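Local structure of cytosol aminopeptidase (3IJ3) at residues A385-S390 against D395-L400; I355-L360 against R471-Y476; V245-K250 against G282-I287. The protein probably acts as a manganese-dependent metalloaminopeptidase of the M17 family, removing residues from the amino end of peptides. All blocks are in the same frame, centred on the assembly; numbering follows the deposited sequence. Where two conformers were deposited one is given.

Overall arrangement
All three contacts lie in the catalytic domain and reach one mixed sheet. Contacts 2 and 3 have centres about 8 Å apart and rest on neighbouring parallel strands: Ile355 O lies 2.8 Å from Val248 N, a probable hydrogen bond. Contact 1, nested within the loop that contact 2 closes, is centred about 9 Å from contact 2; Asp395 OD2 meets Ala472 N at 3.0 Å, probably as a hydrogen bond. Contacts 1 and 3 do not touch, with centres about 17 Å apart. Contact 3 holds Lys250 of the lithium site, completed by Asp255, Asp273 and Glu334, whereas the side chain of Phe357 in contact 2 is about 13 Å from the lithium ion.

Contact 1: residues A385-S390 against D395-L400; sequences ALIDAS and DPLWRL
Leu397 lays its forked end against the helix face formed by Leu386, Ile387 and Ser390. The contact closes the second half of a beta-alpha-beta unit: strand 374-377, helix 380-393, then strand 398-399, which pairs in parallel with the first. The two methyls of Leu397 divide the helix surface between them. CD1 meets Ile387 CG1 at 4.1 Å, the two side chains slanting across each other, while CD2 sits 3.8 Å from the backbone atom Leu386 O. The branch carbon itself fits beside Ser390, with Leu397 CG 3.6 Å from Ser390 CB. Leu397 has CG wedged between its backbone N and carbonyl carbon (chi1 65°), and the fork thereby swings back to the helix although the CB bond leaves it to one side. Farther along, Ile387 CD1 touches Arg399 CB at 4.1 Å, the side chains nearly perpendicular. Arg399 then runs on fully extended; its guanidinium reaches Asp380, the first residue of the same helix, in a salt bridge, and the carbonyl of Ala377 at the end of the preceding strand. Trp398, whose CB bond leads away from the helix, bonds through NE1 to Arg399 O of the second subunit, and the reciprocal bond is made back, so the strand that follows the helix also lies at a subunit interface. The turn leaving the helix is tied by two bonds between Ser390 and Asp395. Asp395 N donates to Ser390 O over 3.2 Å. The Asp395 carboxylate turns away to backbone N-H groups of Ala469 and Ala472. In return Ser390 OG, anti to its own N (chi1 -178°), donates to Asp395 O at 2.8 Å, coming in 42° above the carbonyl plane.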
ATOM      1  N   ALA A 385     -41.997   6.664 -11.046  1.00 14.87           N
ATOM      2  CA  ALA A 385     -42.995   5.750 -10.474  1.00 14.41           C
ATOM      3  C   ALA A 385     -42.361   4.871  -9.386  1.00 13.96           C
ATOM      4  O   ALA A 385     -42.970   4.600  -8.346  1.00 13.59           O
ATOM      5  CB  ALA A 385     -43.640   4.897 -11.585  1.00 14.78           C
ATOM      6  N   LEU A 386     -41.114   4.464  -9.612  1.00 13.97           N
ATOM      7  CA  LEU A 386     -40.385   3.641  -8.622  1.00 14.92           C
ATOM      8  C   LEU A 386     -40.029   4.488  -7.398  1.00 16.12           C
ATOM      9  O   LEU A 386     -40.063   3.990  -6.254  1.00 15.88           O
ATOM     10  CB  LEU A 386     -39.151   2.991  -9.251  1.00 13.09           C
ATOM     11  CG  LEU A 386     -39.435   1.810 -10.192  1.00 15.14           C
ATOM     12  CD1 LEU A 386     -38.267   1.450 -11.153  1.00 15.11           C
ATOM     13  CD2 LEU A 386     -39.875   0.615  -9.364  1.00 15.17           C
ATOM     14  N   ILE A 387     -39.671   5.759  -7.633  1.00 15.43           N
ATOM     15  CA  ILE A 387     -39.397   6.680  -6.537  1.00 17.05           C
ATOM     16  C   ILE A 387     -40.672   6.853  -5.692  1.00 18.22           C
ATOM     17  O   ILE A 387     -40.603   6.792  -4.467  1.00 17.12           O
ATOM     18  CB  ILE A 387     -38.842   8.029  -7.028  1.00 19.44           C
ATOM     19  CG1 ILE A 387     -37.386   7.842  -7.516  1.00 19.95           C
ATOM     20  CG2 ILE A 387     -38.895   9.079  -5.893  1.00 21.60           C
ATOM     21  CD1 ILE A 387     -36.881   8.973  -8.390  1.00 25.93           C
ATOM     22  N   ASP A 388     -41.811   7.071  -6.349  1.00 17.42           N
ATOM     23  CA  ASP A 388     -43.111   7.185  -5.643  1.00 18.57           C
ATOM     24  C   ASP A 388     -43.403   5.931  -4.814  1.00 18.13           C
ATOM     25  O   ASP A 388     -43.833   6.022  -3.652  1.00 16.91           O
ATOM     26  CB  ASP A 388     -44.261   7.392  -6.637  1.00 18.92           C
ATOM     27  CG  ASP A 388     -44.259   8.779  -7.282  1.00 27.06           C
ATOM     28  OD1 ASP A 388     -43.558   9.674  -6.769  1.00 32.09           O
ATOM     29  OD2 ASP A 388     -44.994   8.966  -8.296  1.00 32.18           O
ATOM     30  N   ALA A 389     -43.170   4.760  -5.419  1.00 16.57           N
ATOM     31  CA  ALA A 389     -43.381   3.477  -4.736  1.00 17.43           C
ATOM     32  C   ALA A 389     -42.473   3.354  -3.509  1.00 16.84           C
ATOM     33  O   ALA A 389     -42.877   2.806  -2.484  1.00 18.12           O
ATOM     34  CB  ALA A 389     -43.141   2.286  -5.718  1.00 16.35           C
ATOM     35  N   SER A 390     -41.241   3.860  -3.619  1.00 16.47           N
ATOM     36  CA  SER A 390     -40.291   3.846  -2.507  1.00 17.93           C
ATOM     37  C   SER A 390     -40.819   4.603  -1.289  1.00 18.83           C
ATOM     38  O   SER A 390     -40.663   4.169  -0.141  1.00 19.41           O
ATOM     39  CB  SER A 390     -38.993   4.539  -2.964  1.00 19.76           C
ATOM     40  OG  SER A 390     -38.039   4.520  -1.956  1.00 23.41           O
ATOM     41  N   ASP A 395     -39.426   1.818   1.576  1.00 21.75           N
ATOM     42  CA  ASP A 395     -38.390   0.882   1.184  1.00 21.01           C
ATOM     43  C   ASP A 395     -37.477   1.780   0.348  1.00 20.90           C
ATOM     44  O   ASP A 395     -37.737   2.001  -0.827  1.00 20.47           O
ATOM     45  CB  ASP A 395     -38.988  -0.255   0.373  1.00 21.04           C
ATOM     46  CG  ASP A 395     -37.978  -1.295  -0.021  1.00 23.10           C
ATOM     47  OD1 ASP A 395     -36.884  -1.368   0.590  1.00 22.20           O
ATOM     48  OD2 ASP A 395     -38.318  -2.084  -0.938  1.00 23.25           O
ATOM     49  N   PRO A 396     -36.424   2.315   0.969  1.00 19.67           N
ATOM     50  CA  PRO A 396     -35.643   3.357   0.298  1.00 19.03           C
ATOM     51  C   PRO A 396     -34.860   2.992  -0.945  1.00 17.55           C
ATOM     52  O   PRO A 396     -34.331   1.904  -1.050  1.00 16.97           O
ATOM     53  CB  PRO A 396     -34.682   3.872   1.387  1.00 19.72           C
ATOM     54  CG  PRO A 396     -34.760   2.959   2.504  1.00 22.68           C
ATOM     55  CD  PRO A 396     -35.969   2.052   2.344  1.00 20.08           C
ATOM     56  N   LEU A 397     -34.818   3.956  -1.860  1.00 16.81           N
ATOM     57  CA  LEU A 397     -34.052   3.874  -3.076  1.00 16.84           C
ATOM     58  C   LEU A 397     -33.767   5.307  -3.516  1.00 15.34           C
ATOM     59  O   LEU A 397     -34.451   6.248  -3.078  1.00 15.60           O
ATOM     60  CB  LEU A 397     -34.767   3.045  -4.141  1.00 19.02           C
ATOM     61  CG  LEU A 397     -36.062   3.444  -4.767  1.00 22.38           C
ATOM     62  CD1 LEU A 397     -35.787   4.420  -5.907  1.00 25.82           C
ATOM     63  CD2 LEU A 397     -36.812   2.203  -5.309  1.00 21.99           C
ATOM     64  N   TRP A 398     -32.752   5.469  -4.360  1.00 14.56           N
ATOM     65  CA  TRP A 398     -32.387   6.790  -4.830  1.00 12.95           C
ATOM     66  C   TRP A 398     -31.904   6.684  -6.252  1.00 11.96           C
ATOM     67  O   TRP A 398     -31.078   5.840  -6.569  1.00 13.47           O
ATOM     68  CB  TRP A 398     -31.294   7.411  -3.934  1.00 13.84           C
ATOM     69  CG  TRP A 398     -31.114   8.887  -4.183  1.00 14.89           C
ATOM     70  CD1 TRP A 398     -30.190   9.501  -5.021  1.00 12.82           C
ATOM     71  CD2 TRP A 398     -31.915   9.926  -3.652  1.00 13.89           C
ATOM     72  NE1 TRP A 398     -30.391  10.844  -5.010  1.00 12.29           N
ATOM     73  CE2 TRP A 398     -31.436  11.140  -4.183  1.00 13.99           C
ATOM     74  CE3 TRP A 398     -33.004   9.958  -2.769  1.00 14.60           C
ATOM     75  CZ2 TRP A 398     -31.985  12.371  -3.837  1.00 14.84           C
ATOM     76  CZ3 TRP A 398     -33.560  11.186  -2.441  1.00 15.93           C
ATOM     77  CH2 TRP A 398     -33.049  12.370  -2.974  1.00 17.65           C
ATOM     78  N   ARG A 399     -32.362   7.600  -7.098  1.00 11.80           N
ATOM     79  CA  ARG A 399     -31.970   7.551  -8.506  1.00 12.52           C
ATOM     80  C   ARG A 399     -30.584   8.172  -8.753  1.00 13.16           C
ATOM     81  O   ARG A 399     -30.267   9.260  -8.216  1.00 13.24           O
ATOM     82  CB  ARG A 399     -32.990   8.286  -9.362  1.00 13.08           C
ATOM     83  CG  ARG A 399     -32.811   8.024 -10.865  1.00 15.38           C
ATOM     84  CD  ARG A 399     -33.703   8.905 -11.742  1.00 16.74           C
ATOM     85  NE  ARG A 399     -33.674   8.461 -13.132  1.00 15.45           N
ATOM     86  CZ  ARG A 399     -34.360   9.049 -14.110  1.00 14.99           C
ATOM     87  NH1 ARG A 399     -35.120  10.099 -13.851  1.00 15.59           N
ATOM     88  NH2 ARG A 399     -34.278   8.578 -15.351  1.00 18.81           N
ATOM     89  N   LEU A 400     -29.784   7.469  -9.558  1.00 13.34           N
ATOM     90  CA  LEU A 400     -28.495   7.963 -10.043  1.00 12.45           C
ATOM     91  C   LEU A 400     -28.642   8.075 -11.566  1.00 13.74           C
ATOM     92  O   LEU A 400     -29.475   7.403 -12.162  1.00 14.03           O
ATOM     93  CB  LEU A 400     -27.327   7.074  -9.627  1.00 14.42           C
ATOM     94  CG  LEU A 400     -27.001   7.095  -8.122  1.00 12.81           C
ATOM     95  CD1 LEU A 400     -25.791   6.152  -7.857  1.00 12.49           C
ATOM     96  CD2 LEU A 400     -26.703   8.485  -7.609  1.00 16.54           C
TER

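Contact 2: residues I355-L360 against R471-Y476; sequences IDFSTL and RAVFHY
In the alpha/beta core of the catalytic domain, the C-terminal helix 470-481 packs on the central sheet, and here it meets strand 353-359 through a single valine. Segment 355-360 alternates in the usual strand manner: Ile355 and Phe357 direct their CB bonds to the helix, while Asp356 between them faces the other way and is bonded to His447 and Trp445 of the adjoining strand. Val473 answers both residues, one methyl apiece. Its backbone remains well back, with the nearest CA atoms, those of Ile355 and Val473, 9.1 Å apart, so side chains bridge the whole gap. Val473 CG2 comes obliquely to the far end of the Phe357 ring, 4.3 Å from CZ. Phe448 of strand 445-454, whose ring lies about 15° from the plane of Phe357, and Leu283 of helix 275-289 also pack around Phe357 and Val473. The contact is apolar and buried, with strands 353-359 and 445-454 and helices 470-481 and 275-289 meeting around it. At the strand's far end the chemistry changes: Thr359 bonds Asp273 through OG1 and receives Lys250 NZ on its carbonyl, two residues of the metal site. On the Ile355 side the fit is tight. Ile355 carries CG1 anti to its carbonyl carbon (chi1 -61°) and continues with chi2 at 176°, an extended arm that meets the valine tip to tip, Ile355 CD1 lying 3.5 Å from Val473 CG1.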
ATOM      1  N   ILE A 355     -36.260  -5.359 -15.426  1.00 14.84           N
ATOM      2  CA  ILE A 355     -35.687  -4.864 -14.175  1.00 15.64           C
ATOM      3  C   ILE A 355     -34.532  -5.768 -13.829  1.00 16.26           C
ATOM      4  O   ILE A 355     -34.679  -7.013 -13.801  1.00 16.91           O
ATOM      5  CB  ILE A 355     -36.659  -4.877 -12.990  1.00 15.45           C
ATOM      6  CG1 ILE A 355     -37.876  -3.991 -13.259  1.00 19.08           C
ATOM      7  CG2 ILE A 355     -35.924  -4.394 -11.696  1.00 16.68           C
ATOM      8  CD1 ILE A 355     -38.895  -4.042 -12.169  1.00 22.87           C
ATOM      9  N   ASP A 356     -33.357  -5.180 -13.623  1.00 16.24           N
ATOM     10  CA  ASP A 356     -32.194  -5.960 -13.182  1.00 16.49           C
ATOM     11  C   ASP A 356     -31.741  -5.562 -11.778  1.00 16.25           C
ATOM     12  O   ASP A 356     -31.943  -4.428 -11.324  1.00 15.11           O
ATOM     13  CB  ASP A 356     -31.044  -5.983 -14.194  1.00 19.38           C
ATOM     14  CG  ASP A 356     -30.191  -4.766 -14.186  1.00 24.10           C
ATOM     15  OD1 ASP A 356     -29.441  -4.575 -13.187  1.00 29.77           O
ATOM     16  OD2 ASP A 356     -30.165  -4.054 -15.228  1.00 24.93           O
ATOM     17  N   PHE A 357     -31.182  -6.547 -11.083  1.00 16.31           N
ATOM     18  CA  PHE A 357     -30.667  -6.381  -9.722  1.00 15.80           C
ATOM     19  C   PHE A 357     -29.236  -6.862  -9.745  1.00 15.75           C
ATOM     20  O   PHE A 357     -28.954  -7.981 -10.209  1.00 15.75           O
ATOM     21  CB  PHE A 357     -31.441  -7.217  -8.721  1.00 16.24           C
ATOM     22  CG  PHE A 357     -32.867  -6.784  -8.535  1.00 16.70           C
ATOM     23  CD1 PHE A 357     -33.185  -5.814  -7.597  1.00 17.70           C
ATOM     24  CD2 PHE A 357     -33.869  -7.355  -9.274  1.00 21.26           C
ATOM     25  CE1 PHE A 357     -34.496  -5.425  -7.399  1.00 18.59           C
ATOM     26  CE2 PHE A 357     -35.203  -6.949  -9.107  1.00 22.16           C
ATOM     27  CZ  PHE A 357     -35.509  -5.997  -8.166  1.00 21.54           C
ATOM     28  N   SER A 358     -28.347  -6.020  -9.264  1.00 15.73           N
ATOM     29  CA  SER A 358     -26.939  -6.329  -9.240  1.00 16.74           C
ATOM     30  C   SER A 358     -26.325  -5.844  -7.944  1.00 18.16           C
ATOM     31  O   SER A 358     -26.713  -4.838  -7.418  1.00 18.16           O
ATOM     32  CB  SER A 358     -26.273  -5.645 -10.426  1.00 19.51           C
ATOM     33  OG  SER A 358     -24.932  -6.037 -10.540  1.00 23.10           O
ATOM     34  N   THR A 359     -25.392  -6.608  -7.399  1.00 23.94           N
ATOM     35  CA  THR A 359     -24.710  -6.195  -6.175  1.00 25.48           C
ATOM     36  C   THR A 359     -23.486  -5.350  -6.472  1.00 29.17           C
ATOM     37  O   THR A 359     -22.724  -5.569  -7.449  1.00 28.66           O
ATOM     38  CB  THR A 359     -24.287  -7.373  -5.310  1.00 25.79           C
ATOM     39  OG1 THR A 359     -23.683  -8.381  -6.144  1.00 24.37           O
ATOM     40  CG2 THR A 359     -25.487  -7.956  -4.578  1.00 26.52           C
ATOM     41  N   LEU A 360     -23.293  -4.365  -5.597  1.00 32.38           N
ATOM     42  CA  LEU A 360     -22.155  -3.458  -5.654  1.00 33.96           C
ATOM     43  C   LEU A 360     -20.919  -4.112  -5.090  1.00 34.69           C
ATOM     44  O   LEU A 360     -21.025  -4.838  -4.095  1.00 36.48           O
ATOM     45  CB  LEU A 360     -22.418  -2.252  -4.741  1.00 34.33           C
ATOM     46  CG  LEU A 360     -23.444  -1.265  -5.228  1.00 35.12           C
ATOM     47  CD1 LEU A 360     -23.957  -0.343  -4.176  1.00 34.24           C
ATOM     48  CD2 LEU A 360     -22.794  -0.501  -6.407  1.00 38.47           C
ATOM     49  N   ARG A 471     -39.914  -4.388  -1.933  0.50 19.52           N
ATOM     50  CA  ARG A 471     -41.253  -3.944  -1.597  0.50 19.44           C
ATOM     51  C   ARG A 471     -41.643  -2.780  -2.494  0.50 18.24           C
ATOM     52  O   ARG A 471     -42.764  -2.738  -2.988  0.50 16.33           O
ATOM     53  CB  ARG A 471     -41.428  -3.578  -0.118  0.50 20.52           C
ATOM     54  CG  ARG A 471     -41.191  -4.755   0.830  0.50 24.80           C
ATOM     55  CD  ARG A 471     -42.090  -4.664   2.036  0.50 28.33           C
ATOM     56  NE  ARG A 471     -43.481  -4.734   1.595  0.50 32.44           N
ATOM     57  CZ  ARG A 471     -44.268  -3.680   1.417  0.50 31.33           C
ATOM     58  NH1 ARG A 471     -43.829  -2.460   1.694  0.50 34.78           N
ATOM     59  NH2 ARG A 471     -45.505  -3.854   0.999  0.50 32.72           N
ATOM     60  N   ALA A 472     -40.699  -1.873  -2.747  1.00 16.76           N
ATOM     61  CA  ALA A 472     -40.966  -0.712  -3.616  1.00 16.14           C
ATOM     62  C   ALA A 472     -41.275  -1.209  -5.015  1.00 14.25           C
ATOM     63  O   ALA A 472     -42.270  -0.809  -5.620  1.00 14.36           O
ATOM     64  CB  ALA A 472     -39.741   0.245  -3.671  1.00 15.90           C
ATOM     65  N   VAL A 473     -40.404  -2.059  -5.549  1.00 15.25           N
ATOM     66  CA  VAL A 473     -40.615  -2.577  -6.914  1.00 14.86           C
ATOM     67  C   VAL A 473     -41.939  -3.329  -7.017  1.00 15.07           C
ATOM     68  O   VAL A 473     -42.689  -3.123  -7.971  1.00 13.11           O
ATOM     69  CB  VAL A 473     -39.471  -3.463  -7.411  1.00 15.99           C
ATOM     70  CG1 VAL A 473     -39.799  -4.047  -8.817  1.00 15.32           C
ATOM     71  CG2 VAL A 473     -38.142  -2.675  -7.427  1.00 16.51           C
ATOM     72  N   PHE A 474     -42.241  -4.189  -6.040  1.00 13.74           N
ATOM     73  CA  PHE A 474     -43.494  -4.931  -6.087  1.00 14.23           C
ATOM     74  C   PHE A 474     -44.713  -4.019  -6.038  1.00 13.83           C
ATOM     75  O   PHE A 474     -45.717  -4.255  -6.738  1.00 13.95           O
ATOM     76  CB  PHE A 474     -43.582  -6.032  -5.012  1.00 14.49           C
ATOM     77  CG  PHE A 474     -44.756  -6.928  -5.211  1.00 12.50           C
ATOM     78  CD1 PHE A 474     -44.767  -7.851  -6.244  1.00 14.87           C
ATOM     79  CD2 PHE A 474     -45.871  -6.838  -4.393  1.00 16.80           C
ATOM     80  CE1 PHE A 474     -45.874  -8.656  -6.486  1.00 17.65           C
ATOM     81  CE2 PHE A 474     -46.975  -7.661  -4.617  1.00 19.91           C
ATOM     82  CZ  PHE A 474     -46.956  -8.583  -5.673  1.00 17.73           C
ATOM     83  N   HIS A 475     -44.669  -2.996  -5.183  1.00 13.71           N
ATOM     84  CA  HIS A 475     -45.755  -2.021  -5.110  1.00 13.26           C
ATOM     85  C   HIS A 475     -45.983  -1.399  -6.503  1.00 12.90           C
ATOM     86  O   HIS A 475     -47.125  -1.287  -6.979  1.00 12.92           O
ATOM     87  CB  HIS A 475     -45.432  -0.937  -4.073  1.00 12.88           C
ATOM     88  CG  HIS A 475     -46.414   0.182  -4.044  1.00 17.37           C
ATOM     89  ND1 HIS A 475     -47.496   0.198  -3.191  1.00 21.42           N
ATOM     90  CD2 HIS A 475     -46.484   1.322  -4.768  1.00 17.55           C
ATOM     91  CE1 HIS A 475     -48.200   1.298  -3.404  1.00 22.04           C
ATOM     92  NE2 HIS A 475     -47.610   1.992  -4.361  1.00 16.80           N
ATOM     93  N   TYR A 476     -44.899  -0.974  -7.141  1.00 13.44           N
ATOM     94  CA  TYR A 476     -44.961  -0.417  -8.484  1.00 12.69           C
ATOM     95  C   TYR A 476     -45.655  -1.398  -9.461  1.00 12.80           C
ATOM     96  O   TYR A 476     -46.565  -1.018 -10.205  1.00 14.41           O
ATOM     97  CB  TYR A 476     -43.541  -0.037  -8.997  1.00 13.58           C
ATOM     98  CG  TYR A 476     -43.569   0.213 -10.474  1.00 11.71           C
ATOM     99  CD1 TYR A 476     -44.164   1.350 -10.978  1.00 17.70           C
ATOM    100  CD2 TYR A 476     -43.131  -0.739 -11.365  1.00 14.83           C
ATOM    101  CE1 TYR A 476     -44.258   1.561 -12.330  1.00 20.89           C
ATOM    102  CE2 TYR A 476     -43.213  -0.534 -12.731  1.00 15.43           C
ATOM    103  CZ  TYR A 476     -43.782   0.621 -13.204  1.00 18.29           C
ATOM    104  OH  TYR A 476     -43.910   0.839 -14.552  1.00 17.60           O
TER

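Contact 3: residues V245-K250 against G282-I287. With SO4 (sulfate ion), chain D.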
ATOM      1  N   VAL A 245     -42.951  -8.893 -18.346  1.00 15.23           N
ATOM      2  CA  VAL A 245     -42.086  -8.284 -17.326  1.00 14.77           C
ATOM      3  C   VAL A 245     -40.943  -9.265 -17.182  1.00 15.29           C
ATOM      4  O   VAL A 245     -41.181 -10.435 -16.832  1.00 14.18           O
ATOM      5  CB  VAL A 245     -42.804  -8.098 -15.990  1.00 14.87           C
ATOM      6  CG1 VAL A 245     -41.803  -7.643 -14.885  1.00 15.81           C
ATOM      7  CG2 VAL A 245     -43.962  -7.111 -16.150  1.00 14.28           C
ATOM      8  N   THR A 246     -39.717  -8.807 -17.452  1.00 14.39           N
ATOM      9  CA  THR A 246     -38.537  -9.654 -17.387  1.00 14.75           C
ATOM     10  C   THR A 246     -37.588  -9.151 -16.311  1.00 14.52           C
ATOM     11  O   THR A 246     -37.211  -7.954 -16.292  1.00 14.60           O
ATOM     12  CB  THR A 246     -37.808  -9.740 -18.763  1.00 15.18           C
ATOM     13  OG1 THR A 246     -38.704 -10.277 -19.750  1.00 15.70           O
ATOM     14  CG2 THR A 246     -36.485 -10.626 -18.666  1.00 14.60           C
ATOM     15  N   LEU A 247     -37.216 -10.066 -15.406  1.00 14.51           N
ATOM     16  CA  LEU A 247     -36.336  -9.788 -14.294  1.00 15.41           C
ATOM     17  C   LEU A 247     -34.989 -10.451 -14.564  1.00 15.76           C
ATOM     18  O   LEU A 247     -34.931 -11.590 -15.033  1.00 16.17           O
ATOM     19  CB  LEU A 247     -36.919 -10.360 -13.007  1.00 14.46           C
ATOM     20  CG  LEU A 247     -38.359  -9.963 -12.661  1.00 15.15           C
ATOM     21  CD1 LEU A 247     -38.786 -10.630 -11.308  1.00 14.72           C
ATOM     22  CD2 LEU A 247     -38.546  -8.440 -12.626  1.00 15.59           C
ATOM     23  N   VAL A 248     -33.924  -9.711 -14.296  1.00 16.13           N
ATOM     24  CA  VAL A 248     -32.577 -10.172 -14.506  1.00 15.76           C
ATOM     25  C   VAL A 248     -31.783  -9.997 -13.216  1.00 15.89           C
ATOM     26  O   VAL A 248     -31.835  -8.952 -12.569  1.00 16.40           O
ATOM     27  CB  VAL A 248     -31.936  -9.403 -15.644  1.00 16.93           C
ATOM     28  CG1 VAL A 248     -30.467  -9.890 -15.876  1.00 19.24           C
ATOM     29  CG2 VAL A 248     -32.765  -9.520 -16.938  1.00 17.70           C
ATOM     30  N   GLY A 249     -31.054 -11.032 -12.802  1.00 15.61           N
ATOM     31  CA  GLY A 249     -30.263 -10.936 -11.589  1.00 15.58           C
ATOM     32  C   GLY A 249     -28.845 -11.489 -11.691  1.00 16.11           C
ATOM     33  O   GLY A 249     -28.632 -12.573 -12.208  1.00 15.85           O
ATOM     34  N   LYS A 250     -27.886 -10.725 -11.181  1.00 14.68           N
ATOM     35  CA  LYS A 250     -26.477 -11.110 -11.191  1.00 16.03           C
ATOM     36  C   LYS A 250     -26.218 -12.244 -10.204  1.00 16.16           C
ATOM     37  O   LYS A 250     -26.318 -12.055  -8.989  1.00 15.44           O
ATOM     38  CB  LYS A 250     -25.616  -9.892 -10.862  1.00 16.42           C
ATOM     39  CG  LYS A 250     -24.102 -10.177 -10.686  1.00 15.91           C
ATOM     40  CD  LYS A 250     -23.389  -8.926 -10.191  1.00 18.23           C
ATOM     41  CE  LYS A 250     -22.011  -9.240  -9.608  1.00 19.30           C
ATOM     42  NZ  LYS A 250     -21.390  -7.999  -8.997  1.00 20.19           N
ATOM     43  N   GLY A 282     -36.569 -13.673  -5.691  1.00 14.15           N
ATOM     44  CA  GLY A 282     -37.571 -13.330  -4.662  1.00 13.82           C
ATOM     45  C   GLY A 282     -38.720 -12.508  -5.228  1.00 13.88           C
ATOM     46  O   GLY A 282     -39.898 -12.796  -4.946  1.00 15.31           O
ATOM     47  N   LEU A 283     -38.385 -11.540  -6.076  1.00 14.03           N
ATOM     48  CA  LEU A 283     -39.406 -10.717  -6.730  1.00 14.48           C
ATOM     49  C   LEU A 283     -40.284 -11.615  -7.642  1.00 14.54           C
ATOM     50  O   LEU A 283     -41.512 -11.502  -7.629  1.00 13.86           O
ATOM     51  CB  LEU A 283     -38.785  -9.562  -7.506  1.00 13.86           C
ATOM     52  CG  LEU A 283     -39.792  -8.638  -8.140  1.00 13.90           C
ATOM     53  CD1 LEU A 283     -40.775  -8.038  -7.081  1.00 13.73           C
ATOM     54  CD2 LEU A 283     -39.051  -7.564  -8.901  1.00 14.57           C
ATOM     55  N   ALA A 284     -39.657 -12.514  -8.405  1.00 14.47           N
ATOM     56  CA  ALA A 284     -40.394 -13.474  -9.224  1.00 14.09           C
ATOM     57  C   ALA A 284     -41.374 -14.271  -8.349  1.00 14.77           C
ATOM     58  O   ALA A 284     -42.535 -14.485  -8.718  1.00 15.09           O
ATOM     59  CB  ALA A 284     -39.417 -14.447  -9.920  1.00 14.26           C
ATOM     60  N   ARG A 285     -40.891 -14.761  -7.212  1.00 15.35           N
ATOM     61  CA  ARG A 285     -41.734 -15.516  -6.292  1.00 15.91           C
ATOM     62  C   ARG A 285     -42.951 -14.722  -5.817  1.00 15.37           C
ATOM     63  O   ARG A 285     -44.069 -15.262  -5.795  1.00 15.18           O
ATOM     64  CB  ARG A 285     -40.901 -16.054  -5.129  1.00 16.31           C
ATOM     65  CG  ARG A 285     -41.712 -16.943  -4.197  1.00 15.02           C
ATOM     66  CD  ARG A 285     -40.797 -17.644  -3.221  1.00 18.16           C
ATOM     67  NE  ARG A 285     -41.557 -18.594  -2.430  1.00 19.09           N
ATOM     68  CZ  ARG A 285     -42.124 -18.333  -1.250  1.00 21.89           C
ATOM     69  NH1 ARG A 285     -42.002 -17.148  -0.673  1.00 21.68           N
ATOM     70  NH2 ARG A 285     -42.814 -19.287  -0.641  1.00 26.00           N
ATOM     71  N   MET A 286     -42.770 -13.440  -5.479  1.00 15.06           N
ATOM     72  CA  MET A 286     -43.914 -12.611  -5.055  1.00 15.53           C
ATOM     73  C   MET A 286     -44.923 -12.419  -6.186  1.00 14.64           C
ATOM     74  O   MET A 286     -46.138 -12.481  -5.970  1.00 14.25           O
ATOM     75  CB  MET A 286     -43.450 -11.254  -4.496  1.00 15.04           C
ATOM     76  CG  MET A 286     -42.771 -11.344  -3.150  1.00 19.00           C
ATOM     77  SD  MET A 286     -43.901 -11.873  -1.869  1.00 22.92           S
ATOM     78  CE  MET A 286     -45.252 -10.784  -2.169  1.00 16.23           C
ATOM     79  N   ILE A 287     -44.420 -12.216  -7.398  1.00 14.03           N
ATOM     80  CA  ILE A 287     -45.273 -12.056  -8.564  1.00 14.52           C
ATOM     81  C   ILE A 287     -46.150 -13.306  -8.746  1.00 13.89           C
ATOM     82  O   ILE A 287     -47.351 -13.192  -8.983  1.00 13.87           O
ATOM     83  CB  ILE A 287     -44.416 -11.798  -9.812  1.00 14.06           C
ATOM     84  CG1 ILE A 287     -43.812 -10.383  -9.763  1.00 15.41           C
ATOM     85  CG2 ILE A 287     -45.241 -11.975 -11.092  1.00 17.82           C
ATOM     86  CD1 ILE A 287     -42.753 -10.147 -10.879  1.00 15.07           C
TER
HETATM   87  S   SO4 D 461     -19.769  -5.482 -11.523  1.00 21.61           S
HETATM   88  O1  SO4 D 461     -18.910  -6.605 -11.167  1.00 20.88           O
HETATM   89  O2  SO4 D 461     -19.695  -5.362 -12.987  1.00 23.18           O
HETATM   90  O3  SO4 D 461     -21.095  -5.797 -11.025  1.00 23.14           O
HETATM   91  O4  SO4 D 461     -19.271  -4.235 -10.906  1.00 18.99           O
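Leu247 is the bump of this contact: its two methyls rise from strand 244-252 into a shallow hollow on helix 275-289, walled by Leu283, Ala284 and Ile287. The floor of the hollow is partly backbone, since Leu247 CD1 comes within 3.6 Å of Ala284 N. The small side chain of Ala284 leaves room for this approach, its CB 4.1 Å from the same methyl. One helical turn apart, Leu283 and Ile287 form the other walls. Ile287 CD1 reaches Leu247 CD1 at 4.0 Å, and Leu283 lies across Leu247 at nearly a right angle, bringing Leu283 CD2 to 3.9 Å from Leu247 CD2. CD1 is thus sunk among all three helix residues; of these, CD2 meets Leu283. With CG anti to the carbonyl carbon (chi1 -53°) and chi2 at -180°, Leu247 reaches out far enough to span the space between axes that pass 9.6 Å apart. Strand and helix run nearly antiparallel, at 152°. Three residues on from Leu247, Lys250 extends its chain to the metal site, of which it is one of the four residues. Its NZ pairs with Asp273 and donates to O3 of a sulfate ion at 3.0 Å; Gly335 N and Arg336 NE hold the same sulfate, which probably came from the crystallisation liquor. A leucine of a central parallel strand seated on a covering helix, with a metal-site lysine just beyond, belongs to the alpha/beta catalytic domain of M17 aminopeptidases.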